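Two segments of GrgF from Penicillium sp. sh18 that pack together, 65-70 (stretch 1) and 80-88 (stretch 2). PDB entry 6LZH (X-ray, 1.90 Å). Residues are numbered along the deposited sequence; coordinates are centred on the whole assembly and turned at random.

Stretch 1 65-70: LYDPRG
Stretch 2 80-88: NDIDARQQA

A single arginine can organise a contact between two chain segments when its guanidinium group finds a carboxylate, an amide oxygen and ordered water within reach at once, and Arg-69 of GrgF is a compact example. Its CA-to-CB bond points toward the second stretch, and the residue accounts for the largest share of the 386 Å² buried between the segments. The charge is met by Asp-81: NH1 and NH2 of Arg-69 each donate to OD2 of Asp-81 at 3.1 Å, so one carboxylate oxygen is held between the two terminal nitrogens in a salt bridge. Arg-69 NE donates to Gln-86 OE1 at 2.8 Å with an angle of 162°, and Arg-69 NH1 reaches the same OE1 at 3.2 Å and a more bent 136°. Gln-86 OE1 thus lies at the guanidinium edge, near its plane, while the backbone oxygen of Asp-81 sits over one face.

The rotamers accompany this arrangement. Arg-69 has chi1 t (-166°), chi2 off-well at -91°, chi3 m (-74°) and chi4 179°; Gln-86 is extended, t and t with chi3 39°; Asp-81 is t with chi2 48°, its CA-to-CB bond sideways to the first stretch but the end of its side chain nearer. Two waters complete the network. One donates to Asp-81 OD2 (2.5 Å) and accepts a weak bond from Arg-69 NH1 (2.8 Å); the other donates to Asp-83 OD2 (2.7 Å) and, weakly, to Gln-86 OE1 (3.0 Å), while accepting a weak bond from Arg-69 NH1 (2.8 Å).

The backbones join through a single direct hydrogen bond, Asn-80 N to Gly-70 O, 2.8 Å long and at 167°, with the two CA atoms 5.5 Å apart. Gly-70 adopts phi/psi 76/14, a positive phi that by itself favours glycine, and an ideal CB there would be crowded by Arg-69 CD at 3.5 Å. Asn-80 is also left-handed, at 52/48, and its CA-to-CB bond (chi1 m) points away.

From Asn-80 the second stretch runs through extended residues, Asp-81 at -131/103, Ile-82 at -98/135 and Asp-83 at -144/99, into a helix beginning at Ala-84. Asp-83 (chi1 t) is the N-cap, its OD1 accepting a weak bond from Gln-86 N at 3.4 Å. Gln-87 N to Asp-83 O (2.9 Å) and Ala-88 N to Ala-84 O (2.8 Å) set the first turn, with phi/psi near -63/-42.

Leu-65 and Tyr-66 (-125/117 and -135/159) belong to a strand; Asp-67 (-83/124), Pro-68 (-62/168) and Arg-69 (-47/134) follow. The register pairs Pro-68 with Gln-87, CA atoms 6.7 Å apart, and Gly-70 with Asn-80, so it advances in opposite order along the stretches. The CA-to-CB bond of Pro-68 points toward the second stretch, and CG of its C-gamma-exo ring lies 3.5 Å from Gln-87 NE2, with Gln-87 extended (t, t, chi3 -33°). Tyr-66 (chi1 p, chi2 79°) reaches the helix through water, which lies 2.4 Å from Tyr-66 OH and donates to Gln-87 O at 2.8 Å.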

ATOM      1  N   LEU A  65     -23.132   7.205  -4.606  1.00 15.18           N
ATOM      2  CA  LEU A  65     -22.484   6.441  -5.664  1.00 17.44           C
ATOM      3  C   LEU A  65     -21.510   7.379  -6.352  1.00 18.72           C
ATOM      4  O   LEU A  65     -21.934   8.384  -6.926  1.00 23.68           O
ATOM      5  CB  LEU A  65     -23.544   5.917  -6.645  1.00 17.44           C
ATOM      6  CG  LEU A  65     -23.147   5.155  -7.886  1.00 21.59           C
ATOM      7  CD1 LEU A  65     -22.196   4.054  -7.497  1.00 20.79           C
ATOM      8  CD2 LEU A  65     -24.406   4.595  -8.597  1.00 18.99           C
ATOM      9  N   TYR A  66     -20.214   7.080  -6.297  1.00 18.64           N
ATOM     10  CA  TYR A  66     -19.255   8.048  -6.811  1.00 18.03           C
ATOM     11  C   TYR A  66     -18.181   7.405  -7.676  1.00 17.01           C
ATOM     12  O   TYR A  66     -17.946   6.196  -7.621  1.00 18.09           O
ATOM     13  CB  TYR A  66     -18.629   8.854  -5.677  1.00 21.96           C
ATOM     14  CG  TYR A  66     -17.682   8.158  -4.724  1.00 23.52           C
ATOM     15  CD1 TYR A  66     -16.358   7.909  -5.082  1.00 21.77           C
ATOM     16  CD2 TYR A  66     -18.085   7.838  -3.438  1.00 24.87           C
ATOM     17  CE1 TYR A  66     -15.482   7.324  -4.208  1.00 23.43           C
ATOM     18  CE2 TYR A  66     -17.206   7.252  -2.531  1.00 28.90           C
ATOM     19  CZ  TYR A  66     -15.901   6.998  -2.924  1.00 26.55           C
ATOM     20  OH  TYR A  66     -15.011   6.420  -2.042  1.00 25.80           O
ATOM     21  N   ASP A  67     -17.561   8.243  -8.517  1.00 16.74           N
ATOM     22  CA  ASP A  67     -16.482   7.786  -9.380  1.00 18.48           C
ATOM     23  C   ASP A  67     -15.193   7.790  -8.574  1.00 18.41           C
ATOM     24  O   ASP A  67     -14.861   8.819  -7.962  1.00 18.65           O
ATOM     25  CB  ASP A  67     -16.338   8.680 -10.625  1.00 15.50           C
ATOM     26  CG  ASP A  67     -17.451   8.458 -11.643  1.00 19.94           C
ATOM     27  OD1 ASP A  67     -17.835   7.295 -11.856  1.00 21.25           O
ATOM     28  OD2 ASP A  67     -17.922   9.434 -12.259  1.00 17.99           O
ATOM     29  N   PRO A  68     -14.486   6.667  -8.484  1.00 16.65           N
ATOM     30  CA  PRO A  68     -13.199   6.662  -7.781  1.00 16.61           C
ATOM     31  C   PRO A  68     -12.208   7.591  -8.465  1.00 18.75           C
ATOM     32  O   PRO A  68     -12.424   8.081  -9.575  1.00 18.75           O
ATOM     33  CB  PRO A  68     -12.749   5.197  -7.863  1.00 18.82           C
ATOM     34  CG  PRO A  68     -14.011   4.422  -8.129  1.00 21.17           C
ATOM     35  CD  PRO A  68     -14.864   5.325  -8.965  1.00 17.55           C
ATOM     36  N   ARG A  69     -11.107   7.849  -7.764  1.00 17.92           N
ATOM     37  CA  ARG A  69     -10.026   8.653  -8.308  1.00 18.63           C
ATOM     38  C   ARG A  69      -9.667   8.221  -9.722  1.00 20.00           C
ATOM     39  O   ARG A  69      -9.493   7.029  -9.992  1.00 15.84           O
ATOM     40  CB  ARG A  69      -8.794   8.516  -7.409  1.00 22.39           C
ATOM     41  CG  ARG A  69      -7.751   9.559  -7.698  1.00 31.07           C
ATOM     42  CD  ARG A  69      -6.736   9.112  -8.719  1.00 35.81           C
ATOM     43  NE  ARG A  69      -5.792   8.141  -8.185  1.00 29.14           N
ATOM     44  CZ  ARG A  69      -4.826   7.597  -8.913  1.00 33.46           C
ATOM     45  NH1 ARG A  69      -3.986   6.716  -8.370  1.00 33.63           N
ATOM     46  NH2 ARG A  69      -4.711   7.926 -10.196  1.00 28.99           N
ATOM     47  N   GLY A  70      -9.522   9.202 -10.611  1.00 20.33           N
ATOM     48  CA  GLY A  70      -9.007   8.934 -11.945  1.00 20.80           C
ATOM     49  C   GLY A  70     -10.003   8.283 -12.875  1.00 19.39           C
ATOM     50  O   GLY A  70      -9.618   7.769 -13.922  1.00 21.13           O
ATOM     51  N   ASN A  80      -7.607   6.107 -14.993  1.00 18.81           N
ATOM     52  CA  ASN A  80      -7.630   4.650 -15.127  1.00 19.44           C
ATOM     53  C   ASN A  80      -6.370   4.045 -14.525  1.00 21.58           C
ATOM     54  O   ASN A  80      -5.661   3.245 -15.143  1.00 23.55           O
ATOM     55  CB  ASN A  80      -7.782   4.255 -16.591  1.00 19.51           C
ATOM     56  CG  ASN A  80      -9.056   4.754 -17.173  1.00 28.42           C
ATOM     57  OD1 ASN A  80      -9.081   5.698 -17.972  1.00 26.78           O
ATOM     58  ND2 ASN A  80     -10.142   4.156 -16.736  1.00 20.12           N
ATOM     59  N   ASP A  81      -6.072   4.497 -13.317  1.00 19.83           N
ATOM     60  CA  ASP A  81      -4.850   4.178 -12.589  1.00 21.44           C
ATOM     61  C   ASP A  81      -5.332   3.765 -11.198  1.00 20.60           C
ATOM     62  O   ASP A  81      -5.742   4.610 -10.398  1.00 23.45           O
ATOM     63  CB  ASP A  81      -3.924   5.395 -12.568  1.00 22.31           C
ATOM     64  CG  ASP A  81      -2.691   5.170 -11.737  1.00 25.16           C
ATOM     65  OD1 ASP A  81      -2.051   4.119 -11.925  1.00 25.30           O
ATOM     66  OD2 ASP A  81      -2.386   6.040 -10.890  1.00 28.06           O
ATOM     67  N   ILE A  82      -5.336   2.465 -10.930  1.00 19.32           N
ATOM     68  CA  ILE A  82      -6.124   1.888  -9.846  1.00 20.91           C
ATOM     69  C   ILE A  82      -5.214   1.695  -8.642  1.00 25.40           C
ATOM     70  O   ILE A  82      -4.075   1.233  -8.782  1.00 20.33           O
ATOM     71  CB  ILE A  82      -6.770   0.550 -10.261  1.00 23.10           C
ATOM     72  CG1 ILE A  82      -7.799   0.703 -11.400  1.00 22.79           C
ATOM     73  CG2 ILE A  82      -7.408  -0.139  -9.072  1.00 23.18           C
ATOM     74  CD1 ILE A  82      -8.495   2.035 -11.486  1.00 27.33           C
ATOM     75  N   ASP A  83      -5.706   2.071  -7.463  1.00 19.85           N
ATOM     76  CA  ASP A  83      -4.928   1.998  -6.228  1.00 21.39           C
ATOM     77  C   ASP A  83      -5.903   1.617  -5.119  1.00 19.23           C
ATOM     78  O   ASP A  83      -6.627   2.478  -4.613  1.00 16.48           O
ATOM     79  CB  ASP A  83      -4.236   3.331  -5.941  1.00 20.50           C
ATOM     80  CG  ASP A  83      -3.282   3.254  -4.756  1.00 23.99           C
ATOM     81  OD1 ASP A  83      -3.312   2.236  -4.031  1.00 21.68           O
ATOM     82  OD2 ASP A  83      -2.508   4.214  -4.559  1.00 25.36           O
ATOM     83  N   ALA A  84      -5.940   0.326  -4.766  1.00 15.98           N
ATOM     84  CA  ALA A  84      -6.907  -0.129  -3.773  1.00 18.25           C
ATOM     85  C   ALA A  84      -6.701   0.572  -2.441  1.00 17.63           C
ATOM     86  O   ALA A  84      -7.667   1.003  -1.804  1.00 15.20           O
ATOM     87  CB  ALA A  84      -6.811  -1.645  -3.584  1.00 20.31           C
ATOM     88  N   ARG A  85      -5.442   0.680  -1.989  1.00 16.66           N
ATOM     89  CA  ARG A  85      -5.187   1.347  -0.718  1.00 17.61           C
ATOM     90  C   ARG A  85      -5.736   2.769  -0.722  1.00 14.17           C
ATOM     91  O   ARG A  85      -6.422   3.183   0.220  1.00 14.24           O
ATOM     92  CB  ARG A  85      -3.691   1.364  -0.413  1.00 18.47           C
ATOM     93  CG  ARG A  85      -3.411   1.953   0.941  1.00 22.89           C
ATOM     94  CD  ARG A  85      -1.898   2.047   1.174  1.00 28.14           C
ATOM     95  NE  ARG A  85      -1.382   3.311   0.664  1.00 25.08           N
ATOM     96  CZ  ARG A  85      -0.126   3.714   0.820  1.00 28.68           C
ATOM     97  NH1 ARG A  85       0.734   2.942   1.465  1.00 22.08           N
ATOM     98  NH2 ARG A  85       0.265   4.885   0.332  1.00 26.35           N
ATOM     99  N   GLN A  86      -5.437   3.533  -1.772  1.00 15.52           N
ATOM    100  CA  GLN A  86      -5.926   4.910  -1.830  1.00 14.74           C
ATOM    101  C   GLN A  86      -7.447   4.946  -1.904  1.00 16.26           C
ATOM    102  O   GLN A  86      -8.089   5.836  -1.334  1.00 13.31           O
ATOM    103  CB  GLN A  86      -5.341   5.635  -3.043  1.00 17.57           C
ATOM    104  CG  GLN A  86      -5.829   7.082  -3.153  1.00 20.18           C
ATOM    105  CD  GLN A  86      -5.452   7.758  -4.469  1.00 24.43           C
ATOM    106  OE1 GLN A  86      -5.489   7.143  -5.533  1.00 27.76           O
ATOM    107  NE2 GLN A  86      -5.112   9.036  -4.398  1.00 20.22           N
ATOM    108  N   GLN A  87      -8.038   4.001  -2.642  1.00 16.77           N
ATOM    109  CA  GLN A  87      -9.487   4.010  -2.820  1.00 15.62           C
ATOM    110  C   GLN A  87     -10.184   3.681  -1.511  1.00 18.26           C
ATOM    111  O   GLN A  87     -11.228   4.267  -1.188  1.00 16.32           O
ATOM    112  CB  GLN A  87      -9.897   3.034  -3.935  1.00 16.58           C
ATOM    113  CG  GLN A  87     -11.333   3.253  -4.440  1.00 24.44           C
ATOM    114  CD  GLN A  87     -11.699   2.461  -5.697  1.00 29.02           C
ATOM    115  OE1 GLN A  87     -10.852   2.200  -6.583  1.00 23.02           O
ATOM    116  NE2 GLN A  87     -12.982   2.085  -5.786  1.00 19.16           N
ATOM    117  N   ALA A  88      -9.609   2.763  -0.730  1.00 15.82           N
ATOM    118  CA  ALA A  88     -10.140   2.511   0.605  1.00 13.93           C
ATOM    119  C   ALA A  88     -10.026   3.756   1.464  1.00 18.60           C
ATOM    120  O   ALA A  88     -10.949   4.087   2.215  1.00 17.62           O
ATOM    121  CB  ALA A  88      -9.389   1.349   1.266  1.00 16.23           C
TER
HETATM  122  O   HOH W   1     -13.053   5.411  -3.031  1.00 23.53           O
HETATM  123  O   HOH W   2      -1.283   7.030  -8.833  1.00 32.04           O
HETATM  124  O   HOH W   3      -2.550   6.575  -5.966  1.00 34.45           O